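Local coordinates for protein 361aa long hypothetical D-aminopeptidase (Pyrococcus horikoshii, PDB 2DRH) that is of unknown function but probably acts as an aminopeptidase of the peptidase S58 family, at residues Phe165-Gly173 / Phe181-Ser189. Residues are numbered along the deposited sequence; the frame is centred on the assembly and turned at random.
Sequences FEEGAVGAG and FKGGIGSAS
With CG anti to its carbonyl carbon (chi1 -68°) and the chain extended beyond it, E167 runs alongside strand 184-193 and brings OE1 within 2.8 Å of S187 N. The bond is weak, because its N-H...O angle is just 124°. The other carboxylate oxygen, OE2, forms salt bridges with K20 and K2, so the acid ties two lysines to the strand edge. Were E167 an alanine, K20 and K2 would probably lose this counter-charge and S187 N its carboxylate partner. F165, its CG lodged between backbone N and carbonyl carbon, turns its ring edge to S187: CZ lies 3.6 Å from OG, which is near the ring plane and is hydrogen-bonded to A203 O.

Between these side chains and K182, the backbones make a single antiparallel bridge, a hydrogen-bonded pair of G168 and I185. G168 N donates to I185 O (2.7 Å), and I185 N returns a straighter bond to G168 O (2.8 Å, 169° at the hydrogen). G168 O also accepts V170 N, weakly, across an inverse gamma turn centred on A169. Glycines let the chains close in: the CA atoms of G173 and G184 are 3.6 Å apart, and a CB on either would clash with the other segment. I185 packs its CG1 against V170 O (3.6 Å). K182, bent at chi2 and chi4, carries NZ to G183 O (2.9 Å, NZ above the carbonyl plane), weakly to G173 O (3.2 Å), and to T174 O.

These contacts join the loop following helix 151-160 to strand 184-193. On that strand's other edge, 198-207 pairs antiparallel with it, and L206 and L204 touch I185 and S187; strand 28-36 meets F165 and V170, while helix 309-328 contributes N325 beside E167.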
loop_
_atom_site.group_PDB
_atom_site.type_symbol
_atom_site.label_atom_id
_atom_site.label_comp_id
_atom_site.label_asym_id
_atom_site.label_seq_id
_atom_site.Cartn_x
_atom_site.Cartn_y
_atom_site.Cartn_z
ATOM N N PHE A 165 29.140 16.482 12.286
ATOM C CA PHE A 165 27.925 17.103 12.790
ATOM C C PHE A 165 27.656 16.627 14.203
ATOM O O PHE A 165 27.884 15.467 14.532
ATOM C CB PHE A 165 26.735 16.806 11.866
ATOM C CG PHE A 165 26.319 15.361 11.837
ATOM C CD1 PHE A 165 25.397 14.868 12.759
ATOM C CD2 PHE A 165 26.843 14.495 10.885
ATOM C CE1 PHE A 165 25.001 13.534 12.734
ATOM C CE2 PHE A 165 26.456 13.154 10.846
ATOM C CZ PHE A 165 25.532 12.671 11.773
ATOM N N GLU A 166 27.200 17.540 15.049
ATOM C CA GLU A 166 26.912 17.215 16.435
ATOM C C GLU A 166 25.674 16.338 16.576
ATOM O O GLU A 166 24.782 16.354 15.723
ATOM C CB GLU A 166 26.720 18.497 17.245
ATOM C CG GLU A 166 27.948 19.385 17.289
ATOM C CD GLU A 166 27.765 20.571 18.216
ATOM O OE1 GLU A 166 26.833 21.372 17.984
ATOM O OE2 GLU A 166 28.553 20.702 19.179
ATOM N N GLU A 167 25.639 15.571 17.660
ATOM C CA GLU A 167 24.521 14.685 17.942
ATOM C C GLU A 167 23.952 15.035 19.312
ATOM O O GLU A 167 24.587 15.752 20.082
ATOM C CB GLU A 167 24.981 13.224 17.887
ATOM C CG GLU A 167 25.360 12.783 16.468
ATOM C CD GLU A 167 25.811 11.341 16.382
ATOM O OE1 GLU A 167 25.168 10.469 17.006
ATOM O OE2 GLU A 167 26.801 11.071 15.668
ATOM N N GLY A 168 22.753 14.545 19.608
ATOM C CA GLY A 168 22.143 14.848 20.892
ATOM C C GLY A 168 21.050 15.893 20.763
ATOM O O GLY A 168 20.306 15.900 19.786
ATOM N N ALA A 169 20.956 16.793 21.735
ATOM C CA ALA A 169 19.919 17.822 21.706
ATOM C C ALA A 169 20.331 19.021 20.854
ATOM O O ALA A 169 20.623 20.099 21.369
ATOM C CB ALA A 169 19.588 18.268 23.131
ATOM N N VAL A 170 20.339 18.825 19.543
ATOM C CA VAL A 170 20.727 19.878 18.616
ATOM C C VAL A 170 19.812 19.817 17.401
ATOM O O VAL A 170 19.206 18.779 17.130
ATOM C CB VAL A 170 22.209 19.691 18.173
ATOM C CG1 VAL A 170 23.144 19.867 19.381
ATOM C CG2 VAL A 170 22.403 18.300 17.574
ATOM N N GLY A 171 19.704 20.924 16.673
ATOM C CA GLY A 171 18.846 20.943 15.502
ATOM C C GLY A 171 17.428 20.494 15.826
ATOM O O GLY A 171 16.828 20.958 16.799
ATOM N N ALA A 172 16.888 19.587 15.017
ATOM C CA ALA A 172 15.538 19.092 15.244
ATOM C C ALA A 172 15.448 18.293 16.548
ATOM O O ALA A 172 14.369 18.139 17.111
ATOM C CB ALA A 172 15.092 18.233 14.066
ATOM N N GLY A 173 16.579 17.798 17.032
ATOM C CA GLY A 173 16.561 17.025 18.264
ATOM C C GLY A 173 16.534 17.858 19.535
ATOM O O GLY A 173 16.240 17.348 20.618
ATOM N N PHE A 181 13.985 10.209 28.888
ATOM C CA PHE A 181 15.335 10.709 29.096
ATOM C C PHE A 181 15.402 11.732 27.967
ATOM O O PHE A 181 14.480 11.804 27.146
ATOM C CB PHE A 181 16.384 9.621 28.869
ATOM C CG PHE A 181 16.483 8.622 29.992
ATOM C CD1 PHE A 181 16.829 9.032 31.276
ATOM C CD2 PHE A 181 16.269 7.266 29.756
ATOM C CE1 PHE A 181 16.966 8.101 32.314
ATOM C CE2 PHE A 181 16.402 6.327 30.782
ATOM C CZ PHE A 181 16.752 6.744 32.062
ATOM N N LYS A 182 16.459 12.530 27.907
ATOM C CA LYS A 182 16.547 13.504 26.831
ATOM C C LYS A 182 16.764 12.749 25.526
ATOM O O LYS A 182 17.570 11.817 25.471
ATOM C CB LYS A 182 17.707 14.464 27.066
ATOM C CG LYS A 182 17.786 15.593 26.051
ATOM C CD LYS A 182 16.594 16.535 26.177
ATOM C CE LYS A 182 16.596 17.579 25.062
ATOM N NZ LYS A 182 16.590 16.926 23.726
ATOM N N GLY A 183 16.029 13.135 24.484
ATOM C CA GLY A 183 16.180 12.494 23.189
ATOM C C GLY A 183 16.924 13.423 22.247
ATOM O O GLY A 183 17.573 14.366 22.700
ATOM N N GLY A 184 16.833 13.169 20.942
ATOM C CA GLY A 184 17.505 14.030 19.980
ATOM C C GLY A 184 18.057 13.343 18.739
ATOM O O GLY A 184 17.494 12.366 18.251
ATOM N N ILE A 185 19.169 13.865 18.229
ATOM C CA ILE A 185 19.808 13.316 17.038
ATOM C C ILE A 185 20.837 12.251 17.408
ATOM O O ILE A 185 21.635 12.438 18.325
ATOM C CB ILE A 185 20.518 14.429 16.227
ATOM C CG1 ILE A 185 19.500 15.484 15.776
ATOM C CG2 ILE A 185 21.255 13.827 15.028
ATOM C CD1 ILE A 185 18.470 14.983 14.772
ATOM N N GLY A 186 20.790 11.128 16.698
ATOM C CA GLY A 186 21.728 10.041 16.919
ATOM C C GLY A 186 22.165 9.533 15.554
ATOM O O GLY A 186 21.421 9.663 14.586
ATOM N N SER A 187 23.360 8.965 15.445
ATOM C CA SER A 187 23.803 8.468 14.148
ATOM C C SER A 187 24.831 7.352 14.265
ATOM O O SER A 187 25.483 7.185 15.296
ATOM C CB SER A 187 24.375 9.615 13.305
ATOM O OG SER A 187 24.386 9.267 11.924
ATOM N N ALA A 188 24.957 6.576 13.197
ATOM C CA ALA A 188 25.899 5.469 13.166
ATOM C C ALA A 188 25.940 4.909 11.757
ATOM O O ALA A 188 25.047 5.174 10.957
ATOM C CB ALA A 188 25.476 4.379 14.157
ATOM N N SER A 189 26.979 4.139 11.454
ATOM C CA SER A 189 27.115 3.547 10.133
ATOM C C SER A 189 27.710 2.157 10.251
ATOM O O SER A 189 28.286 1.802 11.278
ATOM C CB SER A 189 28.018 4.408 9.245
ATOM O OG SER A 189 29.354 4.375 9.707
#